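Local coordinates for organic hydroperoxide resistance protein (Deinococcus radiodurans, PDB 1USP), which probably protects the cell by reducing organic hydroperoxides with a pair of cysteine thiols, as do other Ohr members of the OsmC/Ohr family, at residues A55-G60 with V120-A125; T80-L85 with E97-F102; L26-S31 with P42-E47; A93-L98 with D132-V137. All coordinates share one frame; numbering follows the deposited sequence.

Interaction 1: A55-G60 with V120-A125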
loop_
_atom_site.group_PDB
_atom_site.type_symbol
_atom_site.label_atom_id
_atom_site.label_comp_id
_atom_site.label_asym_id
_atom_site.label_seq_id
_atom_site.Cartn_x
_atom_site.Cartn_y
_atom_site.Cartn_z
ATOM N N ALA A 55 3.755 -6.940 -2.560
ATOM C CA ALA A 55 4.225 -7.982 -3.471
ATOM C C ALA A 55 5.157 -7.384 -4.540
ATOM O O ALA A 55 6.199 -7.957 -4.846
ATOM C CB ALA A 55 3.057 -8.709 -4.117
ATOM N N ALA A 56 4.794 -6.222 -5.070
ATOM C CA ALA A 56 5.611 -5.545 -6.079
ATOM C C ALA A 56 6.971 -5.096 -5.503
ATOM O O ALA A 56 8.006 -5.187 -6.168
ATOM C CB ALA A 56 4.848 -4.361 -6.649
ATOM N N CYS A 57 6.953 -4.633 -4.255
ATOM C CA CYS A 57 8.148 -4.139 -3.565
ATOM C C CYS A 57 9.132 -5.276 -3.326
ATOM O O CYS A 57 10.342 -5.109 -3.451
ATOM C CB CYS A 57 7.733 -3.521 -2.223
ATOM S SG CYS A 57 9.074 -2.703 -1.317
ATOM N N PHE A 58 8.600 -6.440 -2.973
ATOM C CA PHE A 58 9.429 -7.635 -2.780
ATOM C C PHE A 58 10.065 -8.071 -4.083
ATOM O O PHE A 58 11.186 -8.511 -4.091
ATOM C CB PHE A 58 8.623 -8.788 -2.178
ATOM C CG PHE A 58 9.108 -9.217 -0.833
ATOM C CD1 PHE A 58 9.180 -8.305 0.205
ATOM C CD2 PHE A 58 9.510 -10.529 -0.602
ATOM C CE1 PHE A 58 9.644 -8.697 1.448
ATOM C CE2 PHE A 58 9.953 -10.916 0.643
ATOM C CZ PHE A 58 10.025 -10.000 1.661
ATOM N N GLN A 59 9.342 -7.944 -5.188
ATOM C CA GLN A 59 9.890 -8.250 -6.502
ATOM C C GLN A 59 11.010 -7.284 -6.885
ATOM O O GLN A 59 12.023 -7.709 -7.442
ATOM C CB GLN A 59 8.791 -8.257 -7.577
ATOM C CG GLN A 59 7.981 -9.544 -7.610
ATOM C CD GLN A 59 8.741 -10.724 -8.241
ATOM O OE1 GLN A 59 9.927 -10.608 -8.550
ATOM N NE2 GLN A 59 8.053 -11.854 -8.427
ATOM N N GLY A 60 10.840 -6.000 -6.581
ATOM C CA GLY A 60 11.898 -5.015 -6.780
ATOM C C GLY A 60 13.102 -5.327 -5.910
ATOM O O GLY A 60 14.264 -5.256 -6.355
ATOM N N VAL A 120 15.692 -5.685 2.532
ATOM C CA VAL A 120 15.816 -4.546 1.621
ATOM C C VAL A 120 14.501 -3.785 1.398
ATOM O O VAL A 120 14.491 -2.557 1.306
ATOM C CB VAL A 120 16.397 -5.019 0.262
ATOM C CG1 VAL A 120 16.197 -3.976 -0.824
ATOM C CG2 VAL A 120 17.856 -5.346 0.426
ATOM N N CYS A 121 13.410 -4.528 1.293
ATOM C CA CYS A 121 12.118 -3.983 0.903
ATOM C C CYS A 121 11.704 -2.828 1.815
ATOM O O CYS A 121 11.641 -3.024 3.016
ATOM C CB CYS A 121 11.081 -5.112 0.979
ATOM S SG CYS A 121 9.390 -4.585 0.770
ATOM N N PRO A 122 11.440 -1.630 1.279
ATOM C CA PRO A 122 10.974 -0.520 2.118
ATOM C C PRO A 122 9.628 -0.725 2.822
ATOM O O PRO A 122 9.442 -0.123 3.868
ATOM C CB PRO A 122 10.930 0.668 1.146
ATOM C CG PRO A 122 10.872 0.086 -0.174
ATOM C CD PRO A 122 11.662 -1.190 -0.110
ATOM N N TYR A 123 8.726 -1.544 2.280
ATOM C CA TYR A 123 7.470 -1.841 2.980
ATOM C C TYR A 123 7.801 -2.615 4.262
ATOM O O TYR A 123 7.186 -2.394 5.305
ATOM C CB TYR A 123 6.509 -2.676 2.119
ATOM C CG TYR A 123 5.603 -1.956 1.125
ATOM C CD1 TYR A 123 6.115 -1.071 0.183
ATOM C CD2 TYR A 123 4.234 -2.238 1.074
ATOM C CE1 TYR A 123 5.291 -0.459 -0.741
ATOM C CE2 TYR A 123 3.412 -1.639 0.131
ATOM C CZ TYR A 123 3.946 -0.752 -0.763
ATOM O OH TYR A 123 3.132 -0.150 -1.701
ATOM N N SER A 124 8.767 -3.539 4.182
ATOM C CA SER A 124 9.235 -4.274 5.361
ATOM C C SER A 124 9.893 -3.364 6.397
ATOM O O SER A 124 9.646 -3.505 7.615
ATOM C CB SER A 124 10.196 -5.411 4.972
ATOM O OG SER A 124 9.553 -6.400 4.179
ATOM N N ALA A 125 10.715 -2.432 5.932
ATOM C CA ALA A 125 11.303 -1.431 6.828
ATOM C C ALA A 125 10.214 -0.599 7.503
ATOM O O ALA A 125 10.270 -0.339 8.703
ATOM C CB ALA A 125 12.260 -0.531 6.064
#

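Interaction 2: T80-L85 with E97-F102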
loop_
_atom_site.group_PDB
_atom_site.type_symbol
_atom_site.label_atom_id
_atom_site.label_comp_id
_atom_site.label_asym_id
_atom_site.label_seq_id
_atom_site.Cartn_x
_atom_site.Cartn_y
_atom_site.Cartn_z
ATOM N N THR A 80 3.343 -13.615 -3.530
ATOM C CA THR A 80 1.955 -13.383 -3.139
ATOM C C THR A 80 1.900 -12.758 -1.744
ATOM O O THR A 80 2.422 -13.320 -0.767
ATOM C CB THR A 80 1.195 -14.724 -3.171
ATOM O OG1 THR A 80 1.275 -15.295 -4.483
ATOM C CG2 THR A 80 -0.290 -14.535 -2.924
ATOM N N ALA A 81 1.296 -11.575 -1.651
ATOM C CA ALA A 81 0.987 -10.959 -0.365
ATOM C C ALA A 81 -0.467 -11.179 0.044
ATOM O O ALA A 81 -1.375 -10.969 -0.758
ATOM C CB ALA A 81 1.287 -9.486 -0.423
ATOM N N ARG A 82 -0.672 -11.581 1.293
ATOM C CA ARG A 82 -1.985 -11.686 1.902
ATOM C C ARG A 82 -2.046 -10.685 3.051
ATOM O O ARG A 82 -1.250 -10.739 3.989
ATOM C CB ARG A 82 -2.243 -13.120 2.391
ATOM C CG ARG A 82 -2.442 -14.101 1.250
ATOM C CD ARG A 82 -2.512 -15.594 1.661
ATOM N NE ARG A 82 -2.204 -16.432 0.504
ATOM C CZ ARG A 82 -1.100 -17.158 0.327
ATOM N NH1 ARG A 82 -0.161 -17.238 1.261
ATOM N NH2 ARG A 82 -0.954 -17.837 -0.804
ATOM N N VAL A 83 -2.962 -9.734 2.938
ATOM C CA VAL A 83 -3.087 -8.638 3.878
ATOM C C VAL A 83 -4.493 -8.655 4.473
ATOM O O VAL A 83 -5.476 -8.435 3.759
ATOM C CB VAL A 83 -2.853 -7.293 3.191
ATOM C CG1 VAL A 83 -2.972 -6.153 4.185
ATOM C CG2 VAL A 83 -1.491 -7.280 2.518
ATOM N N GLY A 84 -4.571 -8.921 5.771
ATOM C CA GLY A 84 -5.831 -8.987 6.493
ATOM C C GLY A 84 -6.020 -7.788 7.394
ATOM O O GLY A 84 -5.059 -7.263 7.962
ATOM N N LEU A 85 -7.258 -7.330 7.487
ATOM C CA LEU A 85 -7.639 -6.271 8.401
ATOM C C LEU A 85 -8.137 -6.907 9.689
ATOM O O LEU A 85 -9.019 -7.763 9.667
ATOM C CB LEU A 85 -8.740 -5.405 7.788
ATOM C CG LEU A 85 -9.117 -4.164 8.594
ATOM C CD1 LEU A 85 -7.953 -3.176 8.622
ATOM C CD2 LEU A 85 -10.368 -3.519 8.042
ATOM N N GLU A 97 1.181 -11.814 5.295
ATOM C CA GLU A 97 2.116 -12.878 4.930
ATOM C C GLU A 97 2.551 -12.761 3.501
ATOM O O GLU A 97 1.795 -12.311 2.634
ATOM C CB GLU A 97 1.597 -14.267 5.279
ATOM C CG GLU A 97 0.380 -14.768 4.566
ATOM C CD GLU A 97 0.017 -16.186 5.009
ATOM O OE1 GLU A 97 -0.264 -17.031 4.155
ATOM O OE2 GLU A 97 0.009 -16.459 6.225
ATOM N N LEU A 98 3.804 -13.119 3.260
ATOM C CA LEU A 98 4.392 -13.043 1.931
ATOM C C LEU A 98 4.875 -14.427 1.569
ATOM O O LEU A 98 5.618 -15.031 2.332
ATOM C CB LEU A 98 5.536 -12.063 1.917
ATOM C CG LEU A 98 5.161 -10.667 2.437
ATOM C CD1 LEU A 98 6.381 -9.852 2.666
ATOM C CD2 LEU A 98 4.213 -9.963 1.476
ATOM N N GLU A 99 4.436 -14.929 0.417
ATOM C CA GLU A 99 4.735 -16.296 -0.013
ATOM C C GLU A 99 5.410 -16.273 -1.359
ATOM O O GLU A 99 4.806 -15.866 -2.339
ATOM C CB GLU A 99 3.444 -17.128 -0.094
ATOM C CG GLU A 99 3.636 -18.589 -0.517
ATOM C CD GLU A 99 2.324 -19.348 -0.580
ATOM O OE1 GLU A 99 1.674 -19.524 0.469
ATOM O OE2 GLU A 99 1.926 -19.765 -1.683
ATOM N N GLY A 100 6.651 -16.749 -1.423
ATOM C CA GLY A 100 7.367 -16.823 -2.675
ATOM C C GLY A 100 7.324 -18.202 -3.320
ATOM O O GLY A 100 7.216 -19.221 -2.647
ATOM N N HIS A 101 7.433 -18.212 -4.639
ATOM C CA HIS A 101 7.596 -19.440 -5.427
ATOM C C HIS A 101 8.630 -19.170 -6.506
ATOM O O HIS A 101 8.478 -18.259 -7.297
ATOM C CB HIS A 101 6.275 -19.888 -6.056
ATOM C CG HIS A 101 6.389 -21.155 -6.843
ATOM N ND1 HIS A 101 6.031 -22.385 -6.334
ATOM C CD2 HIS A 101 6.860 -21.387 -8.093
ATOM C CE1 HIS A 101 6.260 -23.320 -7.241
ATOM N NE2 HIS A 101 6.770 -22.741 -8.316
ATOM N N PHE A 102 9.677 -19.984 -6.533
ATOM C CA PHE A 102 10.830 -19.767 -7.386
ATOM C C PHE A 102 11.117 -21.070 -8.153
ATOM O O PHE A 102 11.842 -21.941 -7.656
ATOM C CB PHE A 102 12.047 -19.390 -6.541
ATOM C CG PHE A 102 11.847 -18.178 -5.671
ATOM C CD1 PHE A 102 11.269 -18.296 -4.405
ATOM C CD2 PHE A 102 12.243 -16.925 -6.114
ATOM C CE1 PHE A 102 11.085 -17.148 -3.589
ATOM C CE2 PHE A 102 12.085 -15.797 -5.307
ATOM C CZ PHE A 102 11.502 -15.912 -4.046
#

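Interaction 3: L26-S31 with P42-E47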
loop_
_atom_site.group_PDB
_atom_site.type_symbol
_atom_site.label_atom_id
_atom_site.label_comp_id
_atom_site.label_asym_id
_atom_site.label_seq_id
_atom_site.Cartn_x
_atom_site.Cartn_y
_atom_site.Cartn_z
ATOM N N LEU A 26 -2.317 5.341 -12.004
ATOM C CA LEU A 26 -3.358 4.699 -11.205
ATOM C C LEU A 26 -4.640 5.512 -11.273
ATOM O O LEU A 26 -4.631 6.690 -10.986
ATOM C CB LEU A 26 -2.922 4.576 -9.750
ATOM C CG LEU A 26 -1.851 3.546 -9.438
ATOM C CD1 LEU A 26 -1.593 3.484 -7.931
ATOM C CD2 LEU A 26 -2.216 2.185 -9.985
ATOM N N ASN A 27 -5.738 4.863 -11.636
ATOM C CA ASN A 27 -7.030 5.527 -11.781
ATOM C C ASN A 27 -8.093 4.524 -11.315
ATOM O O ASN A 27 -8.760 3.826 -12.094
ATOM C CB ASN A 27 -7.226 5.951 -13.244
ATOM C CG ASN A 27 -8.540 6.677 -13.492
ATOM O OD1 ASN A 27 -9.150 7.232 -12.572
ATOM N ND2 ASN A 27 -8.984 6.682 -14.757
ATOM N N LEU A 28 -8.225 4.443 -10.005
ATOM C CA LEU A 28 -8.922 3.325 -9.400
ATOM C C LEU A 28 -10.157 3.748 -8.658
ATOM O O LEU A 28 -10.178 4.750 -7.957
ATOM C CB LEU A 28 -7.985 2.604 -8.437
ATOM C CG LEU A 28 -6.707 2.102 -9.100
ATOM C CD1 LEU A 28 -5.650 1.742 -8.050
ATOM C CD2 LEU A 28 -7.054 0.905 -9.985
ATOM N N ASP A 29 -11.188 2.942 -8.820
ATOM C CA ASP A 29 -12.390 3.057 -8.041
ATOM C C ASP A 29 -12.144 2.330 -6.750
ATOM O O ASP A 29 -11.314 1.405 -6.706
ATOM C CB ASP A 29 -13.542 2.403 -8.795
ATOM C CG ASP A 29 -13.883 3.137 -10.073
ATOM O OD1 ASP A 29 -14.148 4.353 -10.009
ATOM O OD2 ASP A 29 -13.904 2.585 -11.182
ATOM N N LEU A 30 -12.857 2.749 -5.707
ATOM C CA LEU A 30 -12.796 2.108 -4.391
ATOM C C LEU A 30 -14.160 1.565 -4.047
ATOM O O LEU A 30 -15.172 2.232 -4.303
ATOM C CB LEU A 30 -12.398 3.112 -3.319
ATOM C CG LEU A 30 -11.032 3.746 -3.508
ATOM C CD1 LEU A 30 -10.969 5.038 -2.728
ATOM C CD2 LEU A 30 -9.937 2.767 -3.065
ATOM N N SER A 31 -14.186 0.355 -3.496
ATOM C CA SER A 31 -15.408 -0.233 -2.976
ATOM C C SER A 31 -15.110 -0.870 -1.637
ATOM O O SER A 31 -14.025 -1.448 -1.432
ATOM C CB SER A 31 -15.973 -1.310 -3.931
ATOM O OG SER A 31 -16.256 -0.799 -5.219
ATOM N N PRO A 42 -16.871 -3.383 -7.681
ATOM C CA PRO A 42 -15.635 -3.716 -8.415
ATOM C C PRO A 42 -14.407 -2.872 -8.057
ATOM O O PRO A 42 -13.312 -3.166 -8.549
ATOM C CB PRO A 42 -16.022 -3.442 -9.879
ATOM C CG PRO A 42 -17.059 -2.302 -9.778
ATOM C CD PRO A 42 -17.817 -2.598 -8.509
ATOM N N GLY A 43 -14.589 -1.807 -7.278
ATOM C CA GLY A 43 -13.475 -1.008 -6.797
ATOM C C GLY A 43 -12.600 -1.776 -5.819
ATOM O O GLY A 43 -13.043 -2.767 -5.219
ATOM N N THR A 44 -11.352 -1.331 -5.692
ATOM C CA THR A 44 -10.358 -1.927 -4.803
ATOM C C THR A 44 -10.515 -1.325 -3.415
ATOM O O THR A 44 -11.504 -0.635 -3.126
ATOM C CB THR A 44 -8.915 -1.749 -5.416
ATOM O OG1 THR A 44 -7.939 -2.438 -4.633
ATOM C CG2 THR A 44 -8.455 -0.307 -5.380
ATOM N N ASN A 45 -9.581 -1.637 -2.521
ATOM C CA ASN A 45 -9.630 -1.155 -1.154
ATOM C C ASN A 45 -8.190 -1.035 -0.621
ATOM O O ASN A 45 -7.255 -1.542 -1.257
ATOM C CB ASN A 45 -10.480 -2.126 -0.325
ATOM C CG ASN A 45 -9.928 -3.534 -0.350
ATOM O OD1 ASN A 45 -8.883 -3.795 0.232
ATOM N ND2 ASN A 45 -10.620 -4.446 -1.026
ATOM N N PRO A 46 -7.989 -0.371 0.516
ATOM C CA PRO A 46 -6.638 -0.168 1.054
ATOM C C PRO A 46 -5.833 -1.439 1.351
ATOM O O PRO A 46 -4.644 -1.476 1.098
ATOM C CB PRO A 46 -6.899 0.626 2.354
ATOM C CG PRO A 46 -8.211 1.338 2.081
ATOM C CD PRO A 46 -9.011 0.271 1.372
ATOM N N GLU A 47 -6.476 -2.477 1.859
ATOM C CA GLU A 47 -5.762 -3.720 2.179
ATOM C C GLU A 47 -5.280 -4.381 0.909
ATOM O O GLU A 47 -4.178 -4.910 0.837
ATOM C CB GLU A 47 -6.668 -4.686 2.935
ATOM C CG GLU A 47 -7.026 -4.235 4.338
ATOM C CD GLU A 47 -7.966 -3.041 4.386
ATOM O OE1 GLU A 47 -8.742 -2.816 3.436
ATOM O OE2 GLU A 47 -7.915 -2.306 5.396
HETATM O O HOH W 1 -12.981 -3.624 -2.533
#

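Interaction 4: A93-L98 with D132-V137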
loop_
_atom_site.group_PDB
_atom_site.type_symbol
_atom_site.label_atom_id
_atom_site.label_comp_id
_atom_site.label_asym_id
_atom_site.label_seq_id
_atom_site.Cartn_x
_atom_site.Cartn_y
_atom_site.Cartn_z
ATOM N N ALA A 93 -5.490 -3.002 12.644
ATOM C CA ALA A 93 -4.132 -3.471 12.367
ATOM C C ALA A 93 -4.094 -4.371 11.138
ATOM O O ALA A 93 -5.068 -5.041 10.827
ATOM C CB ALA A 93 -3.575 -4.221 13.549
ATOM N N LEU A 94 -2.947 -4.394 10.469
ATOM C CA LEU A 94 -2.731 -5.240 9.308
ATOM C C LEU A 94 -2.033 -6.526 9.707
ATOM O O LEU A 94 -1.104 -6.528 10.517
ATOM C CB LEU A 94 -1.891 -4.508 8.251
ATOM C CG LEU A 94 -2.533 -3.231 7.698
ATOM C CD1 LEU A 94 -1.638 -2.615 6.649
ATOM C CD2 LEU A 94 -3.928 -3.471 7.116
ATOM N N ASP A 95 -2.488 -7.609 9.105
ATOM C CA ASP A 95 -1.900 -8.915 9.247
ATOM C C ASP A 95 -1.326 -9.268 7.871
ATOM O O ASP A 95 -2.022 -9.183 6.866
ATOM C CB ASP A 95 -3.001 -9.871 9.713
ATOM C CG ASP A 95 -2.589 -11.313 9.691
ATOM O OD1 ASP A 95 -1.700 -11.703 10.478
ATOM O OD2 ASP A 95 -3.153 -12.139 8.944
ATOM N N VAL A 96 -0.049 -9.618 7.802
ATOM C CA VAL A 96 0.615 -9.785 6.512
ATOM C C VAL A 96 1.400 -11.088 6.378
ATOM O O VAL A 96 2.214 -11.417 7.228
ATOM C CB VAL A 96 1.600 -8.624 6.250
ATOM C CG1 VAL A 96 2.373 -8.838 4.930
ATOM C CG2 VAL A 96 0.857 -7.297 6.219
ATOM N N GLU A 97 1.181 -11.814 5.295
ATOM C CA GLU A 97 2.116 -12.878 4.930
ATOM C C GLU A 97 2.551 -12.761 3.501
ATOM O O GLU A 97 1.795 -12.311 2.634
ATOM C CB GLU A 97 1.597 -14.267 5.279
ATOM C CG GLU A 97 0.380 -14.768 4.566
ATOM C CD GLU A 97 0.017 -16.186 5.009
ATOM O OE1 GLU A 97 -0.264 -17.031 4.155
ATOM O OE2 GLU A 97 0.009 -16.459 6.225
ATOM N N LEU A 98 3.804 -13.119 3.260
ATOM C CA LEU A 98 4.392 -13.043 1.931
ATOM C C LEU A 98 4.875 -14.427 1.569
ATOM O O LEU A 98 5.618 -15.031 2.332
ATOM C CB LEU A 98 5.536 -12.063 1.917
ATOM C CG LEU A 98 5.161 -10.667 2.437
ATOM C CD1 LEU A 98 6.381 -9.852 2.666
ATOM C CD2 LEU A 98 4.213 -9.963 1.476
ATOM N N ASP A 132 3.530 -8.404 12.353
ATOM C CA ASP A 132 4.168 -9.724 12.506
ATOM C C ASP A 132 4.201 -10.475 11.180
ATOM O O ASP A 132 3.516 -11.487 10.990
ATOM C CB ASP A 132 3.439 -10.534 13.601
ATOM C CG ASP A 132 4.183 -11.824 13.999
ATOM O OD1 ASP A 132 5.308 -12.097 13.497
ATOM O OD2 ASP A 132 3.701 -12.627 14.822
ATOM N N VAL A 133 5.033 -9.992 10.264
ATOM C CA VAL A 133 5.054 -10.476 8.901
ATOM C C VAL A 133 5.480 -11.954 8.899
ATOM O O VAL A 133 6.364 -12.346 9.629
ATOM C CB VAL A 133 6.018 -9.633 8.016
ATOM C CG1 VAL A 133 6.078 -10.181 6.603
ATOM C CG2 VAL A 133 5.589 -8.165 7.995
ATOM N N ARG A 134 4.805 -12.764 8.100
ATOM C CA ARG A 134 5.147 -14.163 7.925
ATOM C C ARG A 134 5.727 -14.354 6.542
ATOM O O ARG A 134 5.074 -14.029 5.553
ATOM C CB ARG A 134 3.893 -15.023 8.091
ATOM C CG ARG A 134 3.262 -14.917 9.465
ATOM C CD ARG A 134 2.117 -15.888 9.723
ATOM N NE ARG A 134 0.902 -15.609 8.939
ATOM C CZ ARG A 134 0.084 -14.577 9.137
ATOM N NH1 ARG A 134 0.319 -13.701 10.094
ATOM N NH2 ARG A 134 -0.983 -14.417 8.357
ATOM N N LEU A 135 6.946 -14.874 6.468
ATOM C CA LEU A 135 7.606 -15.197 5.199
ATOM C C LEU A 135 7.512 -16.688 4.933
ATOM O O LEU A 135 7.877 -17.505 5.786
ATOM C CB LEU A 135 9.081 -14.833 5.234
ATOM C CG LEU A 135 9.461 -13.398 5.579
ATOM C CD1 LEU A 135 10.958 -13.265 5.655
ATOM C CD2 LEU A 135 8.867 -12.453 4.565
ATOM N N LYS A 136 7.059 -17.028 3.733
ATOM C CA LYS A 136 6.784 -18.403 3.349
ATOM C C LYS A 136 7.384 -18.684 1.978
ATOM O O LYS A 136 7.537 -17.788 1.153
ATOM C CB LYS A 136 5.267 -18.660 3.318
ATOM C CG LYS A 136 4.514 -18.207 4.589
ATOM C CD LYS A 136 3.077 -18.797 4.754
ATOM C CE LYS A 136 2.521 -19.458 3.485
ATOM N NZ LYS A 136 1.044 -19.703 3.531
ATOM N N VAL A 137 7.729 -19.941 1.743
ATOM C CA VAL A 137 8.137 -20.399 0.423
ATOM C C VAL A 137 7.240 -21.586 0.072
ATOM O O VAL A 137 7.081 -22.505 0.865
ATOM C CB VAL A 137 9.629 -20.806 0.401
ATOM C CG1 VAL A 137 9.967 -21.568 -0.876
ATOM C CG2 VAL A 137 10.515 -19.573 0.549
HETATM O O HOH W 2 0.413 -8.260 12.728
HETATM O O HOH W 3 0.963 -10.187 10.475
#

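Interaction 1: A55-G60 with V120-A125
Cys57 and Cys121 meet sulfur to sulfur, SG to SG at 2.8 Å, at the centre of a fully buried contact between helix 46-68 and the N-terminal end of helix 122-127. Both side chains point towards the opposite segment with SG anti to the backbone N (chi1 -174° in Cys57, 171° in Cys121), which brings the two sulfurs together, each lying well off the line of the other's CB-SG bond. Their separation exceeds that of a covalent disulfide and is less than an ordinary non-bonded sulfur contact, so the bonding state cannot be read from this distance alone. A disulfide between the two residues has nevertheless been observed in this protein. The pair is consistent with the two-cysteine redox centre of Ohr proteins, one cysteine lying within a long central helix and the other, here at the N-cap position of a short helix, facing it from the neighbouring turn.

Aromatic groups border both sulfurs. Cys57 SG approaches Tyr123 CD1 obliquely to 3.7 Å, while Cys121 SG lies at the edge of the Phe58 ring, 3.8 Å from CD1. Phe58 CE1 also meets Ser124 OG at 3.6 Å, the oxygen lying in the ring plane; that hydroxyl is hydrogen-bonded to Tyr54 OH.

Aliphatic packing comes from Pro122, whose ring carbon CD presses on Cys57 SG at 3.2 Å. Phe58 also packs on Met114, Ala117 and His118 of helix 107-120, and Tyr123 OH reaches across to hydrogen-bond the backbone of the neighbouring subunit.

Interaction 2: T80-L85 with E97-F102
Thr80 with Glu99 and Arg82 with Glu97 form antiparallel hydrogen-bonded pairs on either side of the non-hydrogen-bonded pair Ala81 with Leu98, the strand axes running at 163° to each other. Of the four backbone bonds, Glu99 N to Thr80 O measures 2.8 Å. The longest, Glu97 N to Arg82 O, measures 3.0 Å.

Arg82 carries the polar face. Its chain stretches out from CG to NE and brings NH1 between two carboxylates, giving salt bridges to Glu97 OE1 at 2.9 Å and to Glu99 OE1 at 3.0 Å. The two are met differently: Glu97 offers the anti lone pair of OE1, whereas NH1 comes to Glu99 OE1 from above the carboxylate plane, 64° out of it. These strands make up the beta hairpin 78-88/91-101, and strand 78-88 also pairs antiparallel with a strand of the neighbouring subunit, so that the sheet continues through the dimer interface. Arg82 NE makes a further salt bridge to an acidic side chain of that subunit, while Lys136 NZ also serves both glutamates; the alternation of charges probably offsets the proximity of Lys136 to Arg82.

On the other face the contact is apolar. Leu98 CD2 packs on Ala81 CB at 3.5 Å, and beyond it the leucine meets Tyr54 and Phe58 of helix 46-68.

Interaction 3: L26-S31 with P42-E47
Ser31 holds OG anti to its carbonyl carbon, beside the backbone N (chi1 -59°), and this turns the hydroxyl onto Gly43, whose N donates to Ser31 OG over 2.8 Å. In Thr44 the same torsion, chi1 -174°, sets OG1 anti to the backbone N and leaves the methyl CG2 facing strand 27-29, 3.6 Å from Asp29 O and near Leu30 CD2.

The chains run nearly at right angles, yet the backbones bridge once. Thr44 N donates to Asp29 O at 2.9 Å, reaching it from outside the carbonyl plane, and Ser31 N, lying in the carbonyl plane of Thr44, donates a straighter bond of 2.9 Å to Thr44 O. Gly43 lies close against the strand, its CA 3.2 Å from Asp29 O. A water completes the join: it donates to Ser31 O and to Gly43 O and accepts from Asn45 ND2 at 2.9 Å, so one molecule serves three polar groups. A bound glycerol, probably from the crystallisation liquor, hydrogen-bonds Asp29 OD1 and Leu30 O.

Asn45 is the N-cap of helix 46-68, its OD1 accepting from Gln48 N, while Thr44 OG1 bonds to Gln48 OE1. The contact ties strand 27-29, outermost in its sheet within this chain and next to 18-21, to the start of the long helix, with Leu28 and Thr44 resting on Leu49 and an aromatic side chain of the neighbouring subunit bonding to Asn45 ND2.

Interaction 4: A93-L98 with D132-V137
Asp95 and Arg134 meet end-on, the guanidinium presenting NH1 to OD1 at 2.9 Å and NH2 to OD2 at 3.2 Å. Both bonds are nearly straight, and the two flat groups lie only 22° apart, a pairing that fixes the rotation of each. From its other edge the same guanidinium takes Glu97 side-on: NE and NH2 both reach OE2, at 3.0 and 3.1 Å, with the planes turned 66° against each other. A bend at chi3 (-69°) folds the arginine chain back over strand 91-101 to make this double grip possible. Lys136, likewise bent at chi3, brings NZ to Glu97 OE1 at 3.0 Å, approaching from above the carboxylate plane; Arg82 NH1 of strand 78-88 bridges the same OE1.

Behind this charged layer the backbones pair in parallel register, Glu97 beside Arg134 and Leu98 beside Leu135. Arg134 N donates to Val96 O, Leu98 N to Arg134 O at 2.8 Å, and Lys136 N to Leu98 O. Two waters extend the join where the strands part: one links Leu94 O with Asp132 N, and the other accepts from Val96 N and donates to Asp95 OD1, with a weak bond to Asp132 O.

On the opposite face Leu98 CD1 packs against Val133 CG1 at 4.0 Å and lies alongside Leu135 CD2; Val133 also rests on Tyr54, and Leu135 on His118. Asp95 OD2 is also bonded to a polar side chain of the neighbouring subunit. Adjacent parallel strands joined through helices 107-120 and 122-127 constitute a beta-alpha-beta crossover, here placing the last strand at the edge of the mixed sheet of the OsmC-like domain.

How the interactions relate
Interaction 1 is wholly buried and built of sulfur, aromatic and aliphatic groups, whereas interactions 2 and 4 are two-faced: an apolar side turned to helix 46-68 and a charged, partly exposed side. Those two share Glu97 and Leu98, so strand 91-101 is flanked by an antiparallel and a parallel partner, and their ion pairs merge into one network. Phe58 of interaction 1 rests on Leu98 (CE1 to CD1, 3.7 Å), joining the cysteine site to the sheet. Interaction 3 lies farther out, its centre about 21 Å from that of interaction 1, and relies on backbone, hydroxyl and water bonds at the start of the same helix.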